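Local structure of putative metal-dependent phosphoesterase (Bifidobacterium adolescentis, 3O0F) at residues V83-L88 against D220-D225; G73-A78 against V200-G205; D228-W233 against T247-H252; A191-G194 against V198-A201. The protein hydrolyses phosphate esters at a site built on two iron ions and one zinc ion, and binds adenosine monophosphate beside these metals. All coordinates share one frame; numbering follows the deposited sequence.

Contact 1 of 4, residues V83-L88 against D220-D225; sequences VSVHML and DAMIAD. With FE (Fe (III) ion), chain D.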
loop_
_atom_site.group_PDB
_atom_site.type_symbol
_atom_site.label_atom_id
_atom_site.label_comp_id
_atom_site.label_asym_id
_atom_site.label_seq_id
_atom_site.Cartn_x
_atom_site.Cartn_y
_atom_site.Cartn_z
ATOM N N VAL A 83 -12.628 -2.824 -11.170
ATOM C CA VAL A 83 -12.363 -2.837 -9.742
ATOM C C VAL A 83 -10.934 -2.325 -9.480
ATOM O O VAL A 83 -9.979 -2.867 -10.020
ATOM C CB VAL A 83 -12.511 -4.267 -9.138
ATOM C CG1 VAL A 83 -12.344 -4.237 -7.633
ATOM C CG2 VAL A 83 -13.846 -4.947 -9.533
ATOM N N SER A 84 -10.809 -1.281 -8.678
ATOM C CA SER A 84 -9.498 -0.882 -8.134
ATOM C C SER A 84 -8.956 -1.974 -7.200
ATOM O O SER A 84 -9.646 -2.414 -6.283
ATOM C CB SER A 84 -9.597 0.459 -7.381
ATOM O OG SER A 84 -8.424 0.724 -6.614
ATOM N N VAL A 85 -7.714 -2.395 -7.420
ATOM C CA VAL A 85 -7.085 -3.457 -6.636
ATOM C C VAL A 85 -5.690 -2.968 -6.237
ATOM O O VAL A 85 -4.929 -2.485 -7.076
ATOM C CB VAL A 85 -6.899 -4.766 -7.451
ATOM C CG1 VAL A 85 -6.264 -5.866 -6.585
ATOM C CG2 VAL A 85 -8.221 -5.266 -8.053
ATOM N N HIS A 86 -5.366 -3.089 -4.964
ATOM C CA HIS A 86 -4.035 -2.832 -4.476
ATOM C C HIS A 86 -3.361 -4.178 -4.171
ATOM O O HIS A 86 -3.961 -5.059 -3.535
ATOM C CB HIS A 86 -4.131 -1.930 -3.240
ATOM C CG HIS A 86 -4.481 -0.504 -3.568
ATOM N ND1 HIS A 86 -4.345 0.528 -2.667
ATOM C CD2 HIS A 86 -4.917 0.065 -4.720
ATOM C CE1 HIS A 86 -4.709 1.664 -3.235
ATOM N NE2 HIS A 86 -5.057 1.412 -4.483
HETATM N N MSE A 87 -2.137 -4.326 -4.674
HETATM C CA MSE A 87 -1.364 -5.552 -4.546
HETATM C C MSE A 87 -0.142 -5.248 -3.697
HETATM O O MSE A 87 0.627 -4.362 -4.032
HETATM C CB MSE A 87 -0.853 -5.987 -5.902
HETATM C CG MSE A 87 -1.966 -6.081 -6.960
HETATM SE SE MSE A 87 -2.825 -7.805 -7.055
HETATM C CE MSE A 87 -2.251 -8.716 -5.447
ATOM N N LEU A 88 0.080 -6.037 -2.665
ATOM C CA LEU A 88 1.281 -5.940 -1.853
ATOM C C LEU A 88 2.312 -6.914 -2.457
ATOM O O LEU A 88 1.985 -8.083 -2.709
ATOM C CB LEU A 88 0.939 -6.337 -0.414
ATOM C CG LEU A 88 0.026 -5.421 0.396
ATOM C CD1 LEU A 88 -0.395 -6.134 1.669
ATOM C CD2 LEU A 88 0.657 -4.079 0.745
ATOM N N ASP A 220 -9.804 -16.245 -8.665
ATOM C CA ASP A 220 -9.317 -17.502 -9.211
ATOM C C ASP A 220 -8.335 -17.268 -10.337
ATOM O O ASP A 220 -7.307 -17.913 -10.353
ATOM C CB ASP A 220 -10.439 -18.407 -9.694
ATOM C CG ASP A 220 -11.211 -19.047 -8.540
ATOM O OD1 ASP A 220 -10.682 -19.125 -7.406
ATOM O OD2 ASP A 220 -12.359 -19.474 -8.779
ATOM N N ALA A 221 -8.626 -16.304 -11.205
ATOM C CA ALA A 221 -7.748 -15.953 -12.321
ATOM C C ALA A 221 -6.417 -15.357 -11.856
ATOM O O ALA A 221 -5.339 -15.638 -12.437
ATOM C CB ALA A 221 -8.461 -15.044 -13.289
HETATM N N MSE A 222 -6.466 -14.563 -10.791
HETATM C CA MSE A 222 -5.211 -14.110 -10.127
HETATM C C MSE A 222 -4.422 -15.237 -9.461
HETATM O O MSE A 222 -3.177 -15.275 -9.578
HETATM C CB MSE A 222 -5.494 -13.018 -9.114
HETATM C CG MSE A 222 -5.958 -11.754 -9.778
HETATM SE SE MSE A 222 -6.841 -10.611 -8.472
HETATM C CE MSE A 222 -5.366 -10.052 -7.382
ATOM N N ILE A 223 -5.126 -16.168 -8.801
ATOM C CA ILE A 223 -4.480 -17.356 -8.247
ATOM C C ILE A 223 -3.769 -18.127 -9.383
ATOM O O ILE A 223 -2.603 -18.503 -9.234
ATOM C CB ILE A 223 -5.474 -18.259 -7.459
ATOM C CG1 ILE A 223 -5.935 -17.567 -6.151
ATOM C CG2 ILE A 223 -4.884 -19.652 -7.166
ATOM C CD1 ILE A 223 -7.214 -18.219 -5.464
ATOM N N ALA A 224 -4.457 -18.347 -10.514
ATOM C CA ALA A 224 -3.832 -18.998 -11.693
ATOM C C ALA A 224 -2.628 -18.205 -12.246
ATOM O O ALA A 224 -1.734 -18.799 -12.791
ATOM C CB ALA A 224 -4.881 -19.229 -12.804
ATOM N N ASP A 225 -2.630 -16.874 -12.136
ATOM C CA ASP A 225 -1.516 -16.017 -12.579
ATOM C C ASP A 225 -0.256 -16.165 -11.701
ATOM O O ASP A 225 0.814 -15.757 -12.131
ATOM C CB ASP A 225 -1.885 -14.530 -12.528
ATOM C CG ASP A 225 -2.987 -14.116 -13.511
ATOM O OD1 ASP A 225 -3.221 -14.811 -14.540
ATOM O OD2 ASP A 225 -3.617 -13.047 -13.218
HETATM FE FE FE D . -4.456 0.067 -0.281
HETATM O O HOH W 1 -3.842 -0.156 1.618
#

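Contact 2 of 4, residues G73-A78 against V200-G205; sequences GTEITA and VAAHAG. With FE (Fe (III) ion), chain D; FE (Fe (III) ion), chain E.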
loop_
_atom_site.group_PDB
_atom_site.type_symbol
_atom_site.label_atom_id
_atom_site.label_comp_id
_atom_site.label_asym_id
_atom_site.label_seq_id
_atom_site.Cartn_x
_atom_site.Cartn_y
_atom_site.Cartn_z
ATOM N N GLY A 73 8.859 -4.197 0.882
ATOM C CA GLY A 73 7.635 -4.328 0.126
ATOM C C GLY A 73 7.185 -3.069 -0.585
ATOM O O GLY A 73 7.771 -1.998 -0.457
ATOM N N THR A 74 6.135 -3.219 -1.368
ATOM C CA THR A 74 5.590 -2.109 -2.169
ATOM C C THR A 74 4.099 -2.369 -2.321
ATOM O O THR A 74 3.697 -3.516 -2.506
ATOM C CB THR A 74 6.199 -2.073 -3.563
ATOM O OG1 THR A 74 7.588 -1.785 -3.494
ATOM C CG2 THR A 74 5.491 -1.007 -4.446
ATOM N N GLU A 75 3.263 -1.340 -2.260
ATOM C CA GLU A 75 1.842 -1.521 -2.559
ATOM C C GLU A 75 1.623 -1.010 -3.986
ATOM O O GLU A 75 1.837 0.158 -4.301
ATOM C CB GLU A 75 0.937 -0.783 -1.556
ATOM C CG GLU A 75 -0.498 -0.992 -1.901
ATOM C CD GLU A 75 -1.486 -0.553 -0.818
ATOM O OE1 GLU A 75 -1.073 0.106 0.093
ATOM O OE2 GLU A 75 -2.663 -0.973 -0.861
ATOM N N ILE A 76 1.234 -1.917 -4.862
ATOM C CA ILE A 76 1.162 -1.609 -6.274
ATOM C C ILE A 76 -0.286 -1.308 -6.630
ATOM O O ILE A 76 -1.192 -2.133 -6.383
ATOM C CB ILE A 76 1.670 -2.780 -7.145
ATOM C CG1 ILE A 76 3.078 -3.184 -6.697
ATOM C CG2 ILE A 76 1.641 -2.396 -8.654
ATOM C CD1 ILE A 76 3.640 -4.411 -7.404
ATOM N N THR A 77 -0.472 -0.157 -7.264
ATOM C CA THR A 77 -1.785 0.264 -7.749
ATOM C C THR A 77 -2.145 -0.523 -9.017
ATOM O O THR A 77 -1.357 -0.576 -9.953
ATOM C CB THR A 77 -1.732 1.803 -8.102
ATOM O OG1 THR A 77 -1.093 2.526 -7.047
ATOM C CG2 THR A 77 -3.129 2.414 -8.337
ATOM N N ALA A 78 -3.317 -1.131 -9.048
ATOM C CA ALA A 78 -3.707 -1.961 -10.141
ATOM C C ALA A 78 -5.229 -1.900 -10.358
ATOM O O ALA A 78 -5.952 -1.301 -9.561
ATOM C CB ALA A 78 -3.212 -3.423 -9.926
ATOM N N VAL A 200 0.467 -10.393 -2.814
ATOM C CA VAL A 200 -0.704 -10.588 -1.923
ATOM C C VAL A 200 -1.772 -9.549 -2.317
ATOM O O VAL A 200 -1.431 -8.407 -2.501
ATOM C CB VAL A 200 -0.261 -10.393 -0.441
ATOM C CG1 VAL A 200 -1.484 -10.344 0.533
ATOM C CG2 VAL A 200 0.799 -11.455 -0.029
ATOM N N ALA A 201 -3.043 -9.944 -2.457
ATOM C CA ALA A 201 -4.128 -8.991 -2.722
ATOM C C ALA A 201 -4.454 -8.250 -1.386
ATOM O O ALA A 201 -4.738 -8.879 -0.373
ATOM C CB ALA A 201 -5.392 -9.739 -3.288
ATOM N N ALA A 202 -4.327 -6.922 -1.403
ATOM C CA ALA A 202 -4.546 -6.054 -0.221
ATOM C C ALA A 202 -6.053 -5.758 0.000
ATOM O O ALA A 202 -6.794 -5.603 -0.960
ATOM C CB ALA A 202 -3.787 -4.727 -0.377
ATOM N N HIS A 203 -6.465 -5.748 1.267
ATOM C CA HIS A 203 -7.845 -5.450 1.761
ATOM C C HIS A 203 -8.941 -5.774 0.710
ATOM O O HIS A 203 -9.692 -4.891 0.273
ATOM C CB HIS A 203 -7.910 -3.968 2.226
ATOM C CG HIS A 203 -7.270 -3.000 1.269
ATOM N ND1 HIS A 203 -7.801 -2.723 0.020
ATOM C CD2 HIS A 203 -6.144 -2.247 1.369
ATOM C CE1 HIS A 203 -7.025 -1.852 -0.611
ATOM N NE2 HIS A 203 -6.010 -1.554 0.182
ATOM N N ALA A 204 -9.034 -7.035 0.300
ATOM C CA ALA A 204 -9.811 -7.347 -0.896
ATOM C C ALA A 204 -11.308 -7.376 -0.612
ATOM O O ALA A 204 -12.114 -7.464 -1.562
ATOM C CB ALA A 204 -9.355 -8.674 -1.540
ATOM N N GLY A 205 -11.675 -7.336 0.675
ATOM C CA GLY A 205 -13.074 -7.267 1.080
ATOM C C GLY A 205 -13.582 -5.888 1.448
ATOM O O GLY A 205 -14.661 -5.769 2.055
HETATM FE FE FE D . -4.456 0.067 -0.281
HETATM FE FE FE E . -1.922 0.538 2.026
HETATM O O HOH W 1 -3.842 -0.156 1.618
#

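Contact 3 of 4, residues D228-W233 against T247-H252; sequences DGLEVW and TIAARH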
loop_
_atom_site.group_PDB
_atom_site.type_symbol
_atom_site.label_atom_id
_atom_site.label_comp_id
_atom_site.label_asym_id
_atom_site.label_seq_id
_atom_site.Cartn_x
_atom_site.Cartn_y
_atom_site.Cartn_z
ATOM N N ASP A 228 0.136 -15.175 -4.442
ATOM C CA ASP A 228 0.599 -15.960 -3.306
ATOM C C ASP A 228 -0.359 -15.917 -2.119
ATOM O O ASP A 228 -0.391 -16.847 -1.319
ATOM C CB ASP A 228 1.961 -15.462 -2.856
ATOM C CG ASP A 228 3.036 -15.700 -3.886
ATOM O OD1 ASP A 228 3.569 -16.820 -3.883
ATOM O OD2 ASP A 228 3.361 -14.751 -4.659
ATOM N N GLY A 229 -1.071 -14.798 -1.941
ATOM C CA GLY A 229 -1.824 -14.589 -0.701
ATOM C C GLY A 229 -2.903 -13.522 -0.724
ATOM O O GLY A 229 -3.047 -12.777 -1.682
ATOM N N LEU A 230 -3.623 -13.469 0.385
ATOM C CA LEU A 230 -4.738 -12.550 0.653
ATOM C C LEU A 230 -4.540 -11.908 2.019
ATOM O O LEU A 230 -4.259 -12.599 2.994
ATOM C CB LEU A 230 -6.038 -13.359 0.716
ATOM C CG LEU A 230 -6.451 -14.081 -0.579
ATOM C CD1 LEU A 230 -7.758 -14.853 -0.375
ATOM C CD2 LEU A 230 -6.576 -13.081 -1.720
ATOM N N GLU A 231 -4.664 -10.582 2.068
ATOM C CA GLU A 231 -4.644 -9.831 3.289
ATOM C C GLU A 231 -6.035 -9.917 3.882
ATOM O O GLU A 231 -6.986 -9.381 3.306
ATOM C CB GLU A 231 -4.281 -8.368 2.982
ATOM C CG GLU A 231 -4.335 -7.483 4.186
ATOM C CD GLU A 231 -3.846 -6.079 3.888
ATOM O OE1 GLU A 231 -4.449 -5.408 3.014
ATOM O OE2 GLU A 231 -2.860 -5.638 4.529
ATOM N N VAL A 232 -6.146 -10.611 5.018
ATOM C CA VAL A 232 -7.396 -10.837 5.667
ATOM C C VAL A 232 -7.570 -9.952 6.874
ATOM O O VAL A 232 -8.667 -9.360 7.087
ATOM C CB VAL A 232 -7.582 -12.344 6.081
ATOM C CG1 VAL A 232 -8.879 -12.512 6.881
ATOM C CG2 VAL A 232 -7.575 -13.235 4.818
ATOM N N TRP A 233 -6.514 -9.847 7.671
ATOM C CA TRP A 233 -6.611 -9.124 8.934
ATOM C C TRP A 233 -6.323 -7.655 8.657
ATOM O O TRP A 233 -5.168 -7.214 8.659
ATOM C CB TRP A 233 -5.675 -9.704 9.971
ATOM C CG TRP A 233 -5.614 -11.219 9.976
ATOM C CD1 TRP A 233 -4.520 -11.983 9.783
ATOM C CD2 TRP A 233 -6.701 -12.112 10.217
ATOM N NE1 TRP A 233 -4.851 -13.323 9.905
ATOM C CE2 TRP A 233 -6.190 -13.424 10.156
ATOM C CE3 TRP A 233 -8.065 -11.927 10.500
ATOM C CZ2 TRP A 233 -6.999 -14.560 10.347
ATOM C CZ3 TRP A 233 -8.874 -13.047 10.695
ATOM C CH2 TRP A 233 -8.330 -14.349 10.620
ATOM N N THR A 247 -11.657 -18.889 3.451
ATOM C CA THR A 247 -12.087 -20.069 2.775
ATOM C C THR A 247 -11.391 -20.229 1.446
ATOM O O THR A 247 -10.956 -21.333 1.116
ATOM C CB THR A 247 -13.625 -20.082 2.598
ATOM O OG1 THR A 247 -14.212 -20.057 3.900
ATOM C CG2 THR A 247 -14.092 -21.333 1.833
ATOM N N ILE A 248 -11.313 -19.145 0.667
ATOM C CA ILE A 248 -10.602 -19.168 -0.590
ATOM C C ILE A 248 -9.117 -19.503 -0.376
ATOM O O ILE A 248 -8.557 -20.354 -1.084
ATOM C CB ILE A 248 -10.738 -17.835 -1.358
ATOM C CG1 ILE A 248 -12.208 -17.642 -1.824
ATOM C CG2 ILE A 248 -9.708 -17.788 -2.525
ATOM C CD1 ILE A 248 -12.545 -16.204 -2.220
ATOM N N ALA A 249 -8.502 -18.865 0.619
ATOM C CA ALA A 249 -7.119 -19.145 0.967
ATOM C C ALA A 249 -6.900 -20.623 1.393
ATOM O O ALA A 249 -5.951 -21.268 0.938
ATOM C CB ALA A 249 -6.591 -18.123 2.036
ATOM N N ALA A 250 -7.788 -21.179 2.213
ATOM C CA ALA A 250 -7.647 -22.587 2.627
ATOM C C ALA A 250 -7.764 -23.509 1.420
ATOM O O ALA A 250 -6.968 -24.422 1.282
ATOM C CB ALA A 250 -8.683 -22.972 3.663
ATOM N N ARG A 251 -8.711 -23.237 0.524
ATOM C CA ARG A 251 -8.945 -24.096 -0.642
ATOM C C ARG A 251 -7.776 -24.118 -1.625
ATOM O O ARG A 251 -7.579 -25.102 -2.300
ATOM C CB ARG A 251 -10.234 -23.686 -1.398
ATOM C CG ARG A 251 -10.791 -24.749 -2.381
ATOM N N HIS A 252 -7.023 -23.030 -1.713
ATOM C CA HIS A 252 -5.924 -22.911 -2.671
ATOM C C HIS A 252 -4.563 -22.804 -1.992
ATOM O O HIS A 252 -3.582 -22.457 -2.621
ATOM C CB HIS A 252 -6.134 -21.679 -3.549
ATOM C CG HIS A 252 -7.290 -21.814 -4.475
ATOM N ND1 HIS A 252 -7.202 -22.542 -5.644
ATOM C CD2 HIS A 252 -8.573 -21.367 -4.395
ATOM C CE1 HIS A 252 -8.376 -22.513 -6.261
ATOM N NE2 HIS A 252 -9.213 -21.783 -5.543
#

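Contact 4 of 4, residues A191-G194 against V198-A201; sequences AVKG and VVVA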
loop_
_atom_site.group_PDB
_atom_site.type_symbol
_atom_site.label_atom_id
_atom_site.label_comp_id
_atom_site.label_asym_id
_atom_site.label_seq_id
_atom_site.Cartn_x
_atom_site.Cartn_y
_atom_site.Cartn_z
ATOM N N ALA A 191 4.727 -9.436 -13.210
ATOM C CA ALA A 191 5.912 -8.643 -12.976
ATOM C C ALA A 191 6.507 -8.983 -11.610
ATOM O O ALA A 191 7.721 -9.089 -11.484
ATOM C CB ALA A 191 5.628 -7.130 -13.100
ATOM N N VAL A 192 5.652 -9.163 -10.597
ATOM C CA VAL A 192 6.152 -9.414 -9.252
ATOM C C VAL A 192 6.814 -10.787 -9.205
ATOM O O VAL A 192 7.949 -10.921 -8.715
ATOM C CB VAL A 192 5.073 -9.272 -8.163
ATOM C CG1 VAL A 192 5.644 -9.779 -6.788
ATOM C CG2 VAL A 192 4.614 -7.806 -8.047
ATOM N N LYS A 193 6.129 -11.799 -9.761
ATOM C CA LYS A 193 6.709 -13.124 -9.874
ATOM C C LYS A 193 7.962 -13.098 -10.754
ATOM O O LYS A 193 8.951 -13.756 -10.440
ATOM C CB LYS A 193 5.692 -14.124 -10.453
ATOM C CG LYS A 193 4.456 -14.371 -9.630
ATOM C CD LYS A 193 4.618 -14.371 -8.096
ATOM C CE LYS A 193 5.193 -15.654 -7.626
ATOM N NZ LYS A 193 5.518 -15.741 -6.137
ATOM N N GLY A 194 7.941 -12.319 -11.825
ATOM C CA GLY A 194 9.146 -12.166 -12.650
ATOM C C GLY A 194 10.353 -11.693 -11.867
ATOM O O GLY A 194 11.492 -12.147 -12.105
ATOM N N VAL A 198 6.827 -11.976 -3.910
ATOM C CA VAL A 198 5.656 -12.592 -3.331
ATOM C C VAL A 198 4.579 -11.537 -3.434
ATOM O O VAL A 198 4.756 -10.377 -3.033
ATOM C CB VAL A 198 5.918 -13.021 -1.856
ATOM C CG1 VAL A 198 4.645 -13.628 -1.158
ATOM C CG2 VAL A 198 7.093 -13.988 -1.823
ATOM N N VAL A 199 3.434 -11.949 -3.941
ATOM C CA VAL A 199 2.343 -11.016 -4.214
ATOM C C VAL A 199 1.062 -11.391 -3.454
ATOM O O VAL A 199 0.606 -12.546 -3.451
ATOM C CB VAL A 199 2.114 -10.817 -5.775
ATOM C CG1 VAL A 199 1.786 -12.109 -6.447
ATOM C CG2 VAL A 199 1.028 -9.770 -6.008
ATOM N N VAL A 200 0.467 -10.393 -2.814
ATOM C CA VAL A 200 -0.704 -10.588 -1.923
ATOM C C VAL A 200 -1.772 -9.549 -2.317
ATOM O O VAL A 200 -1.431 -8.407 -2.501
ATOM C CB VAL A 200 -0.261 -10.393 -0.441
ATOM C CG1 VAL A 200 -1.484 -10.344 0.533
ATOM C CG2 VAL A 200 0.799 -11.455 -0.029
ATOM N N ALA A 201 -3.043 -9.944 -2.457
ATOM C CA ALA A 201 -4.128 -8.991 -2.722
ATOM C C ALA A 201 -4.454 -8.250 -1.386
ATOM O O ALA A 201 -4.738 -8.879 -0.373
ATOM C CB ALA A 201 -5.392 -9.739 -3.288
#

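Contact 1 of 4, residues V83-L88 against D220-D225
Met87 and Met222 mark the nearest approach of strand 83-88 to helix 220-225, yet their CA atoms stand 10.9 Å apart, a separation that the side chains, chiefly two long ones, must span. Both residues are selenomethionines, and they reach toward each other tip to tip. The methyl CE of Met222 meets SE of Met87 at 3.4 Å, a close apolar contact, and lies 3.9 Å from the CE of Met87. The two chains are shaped differently. Met222 runs out extended through chi2 (162°) before turning at its selenium. In Met87 the bend at chi2 (-89°) turns SE toward the helix, and chi3 near 13° leaves CE almost eclipsed with CB, a rotation that is probably strained. On the same face of the strand, Val85 adds a looser touch, its CG1 lying 4.4 Å from CE of Met222. No hydrogen bond crosses; in this pair, flexible selenoether chains fill the interior between sheet and helix. Between Val85 and Met87, His86 turns to the other face, where its ND1 binds an iron at 2.4 Å, so one short strand serves both hydrophobic core and metal site. Around the pair, helix 185-194 brings Val188 to Met87 and Ile189 to Met222, while strand 83-90 runs in the mixed sheet between strands 70-80 and 198-201, the second of which has Ala201 touching Met222.

Contact 2 of 4, residues G73-A78 against V200-G205
Glu75 and His203 meet at a shared iron, and this metal-bound end is the tight part of an otherwise open-spaced contact. With CG anti to the backbone N (chi1 180°) and the chain extended beyond it, Glu75 holds its carboxylate well out from strand 73-78. Its OE2 binds one iron at 2.1 Å and its OE1 binds the other at 2.2 Å, making the carboxylate a bridge between the two ions. NE2 of His203 binds the first iron at 2.3 Å and comes within 3.6 Å of Glu75 OE2, a closeness imposed by common coordination and not by a hydrogen bond. The imidazole gets there from a compressed rotation about CA-CB (chi1 45°), which sets one face against CB of Ala202, offset toward the ring's rim; that methyl also lies 3.9 Å from Glu75 OE2. A water joins the two irons, its O 2.0 Å from the iron that His203 binds, at the edge of the His203 ring and in its plane. His86 completes the protein ligands of the first iron, and His18, His20 and Asp261 those of the second. The loose part is the backbones: the CA atoms of Glu75 and Ala202 are 8.2 Å from each other, and no hydrogen bond crosses. Strand 83-90 fills the gap between strands 70-80 and 198-201, while helices 185-194 and 97-124 pack against Ile76.

Contact 3 of 4, residues D228-W233 against T247-H252
Leu230 lays its CD1 methyl over the junction of Ile248 and Ala249, joining the first strand to the helix of a beta-alpha-beta unit made of strand 229-233, helix 239-252 and strand 255-258. The unit belongs to the PHP fold, a distorted beta/alpha barrel of the TIM-barrel clan, here with a seven-stranded sheet, and in it Leu230 from the strand packs on Ile248 and Ala249 of the helix. Leu230 extends fully at chi2 (180°), which sends CD1 outward to the helix as the leading atom. There it touches CG2 of Ile248 at 4.1 Å and CB of Ala249 at 4.2 Å. The leucine and isoleucine chains cross at about a right angle, so they meet through single methyls instead of lying alongside each other. Ile248 offers CG2 because that branch stands anti to its backbone N, while CG1 departs beside the N. Since alanine adds only a methyl, the backbones can come near, the CA atoms of Leu230 and Ala249 being 7.0 Å apart. The contact is wholly apolar; polar work is left to neighbours on the strand. Glu231 faces the metal site as a second-shell group, its OE2 hydrogen-bonded to ND1 of the iron ligand His18 and its OE1 to the backbone N of His203, which probably helps to position both histidines. Val256 of the closing strand also packs on Ala249. At the far end of the strand, Val232 sets its CG1 3.7 Å above one face of the Trp233 indole, offset toward the rim.

Contact 4 of 4, residues A191-G194 against V198-A201
Lys193 leans from the last turn of helix 185-194 over the start of strand 198-201 and crosses Val199 at a slant. From CB its chain leaves with CG beside the backbone N, then bends twice, at chi2 (-36°) and chi3 (-78°), which folds it down onto the strand instead of letting it run outward. CD touches CG1 of Val199 at 4.0 Å. At the tip, NZ passes 4.2 Å from CA of Val198, donates a hydrogen bond to the carbonyl O of Gly197 and forms a salt bridge with OD2 of Asp228. That same oxygen accepts a hydrogen bond from the backbone N-H of Val199, so the ammonium and this N-H share OD2 of Asp228, a clear case of an aliphatic stem packing while its charged end is paired. Deeper in, Val192 supplies the apolar part. Its CG1, anti to the backbone N, lies 3.8 Å from CB of Val199 and equally near the N of Val198. Only three residues separate helix from strand, and the CA atoms of Val192 and Val199 are 6.5 Å apart: this is the compact return that joins a helix to the next strand in an alpha/beta fold. Val198 points the other way, to Ile284 and Arg287 of helix 278-287. Val192 also meets Ala89 of strand 83-90 and Ile99 of helix 97-124, so the helix end is wedged between sheet and outer helix.

All four contacts are largely buried, but their chemistry changes with place. Contact 2, nearest the centre of the chain, is ionic and metal-centred, whereas contact 3, its centre about 18 Å from the centre of the chain, is plain hydrocarbon packing. Contact 1 joins both worlds: its strand lends a histidine to the iron that contact 2 also binds, and its helix face is apolar. Contacts 2 and 4 share Val200 and Ala201, so the strand that anchors a helix at one end leads to a metal ligand at the other. Contact 4 brings in a partly exposed lysine whose charge is paired with Asp228 of contact 3. One sheet connects all four.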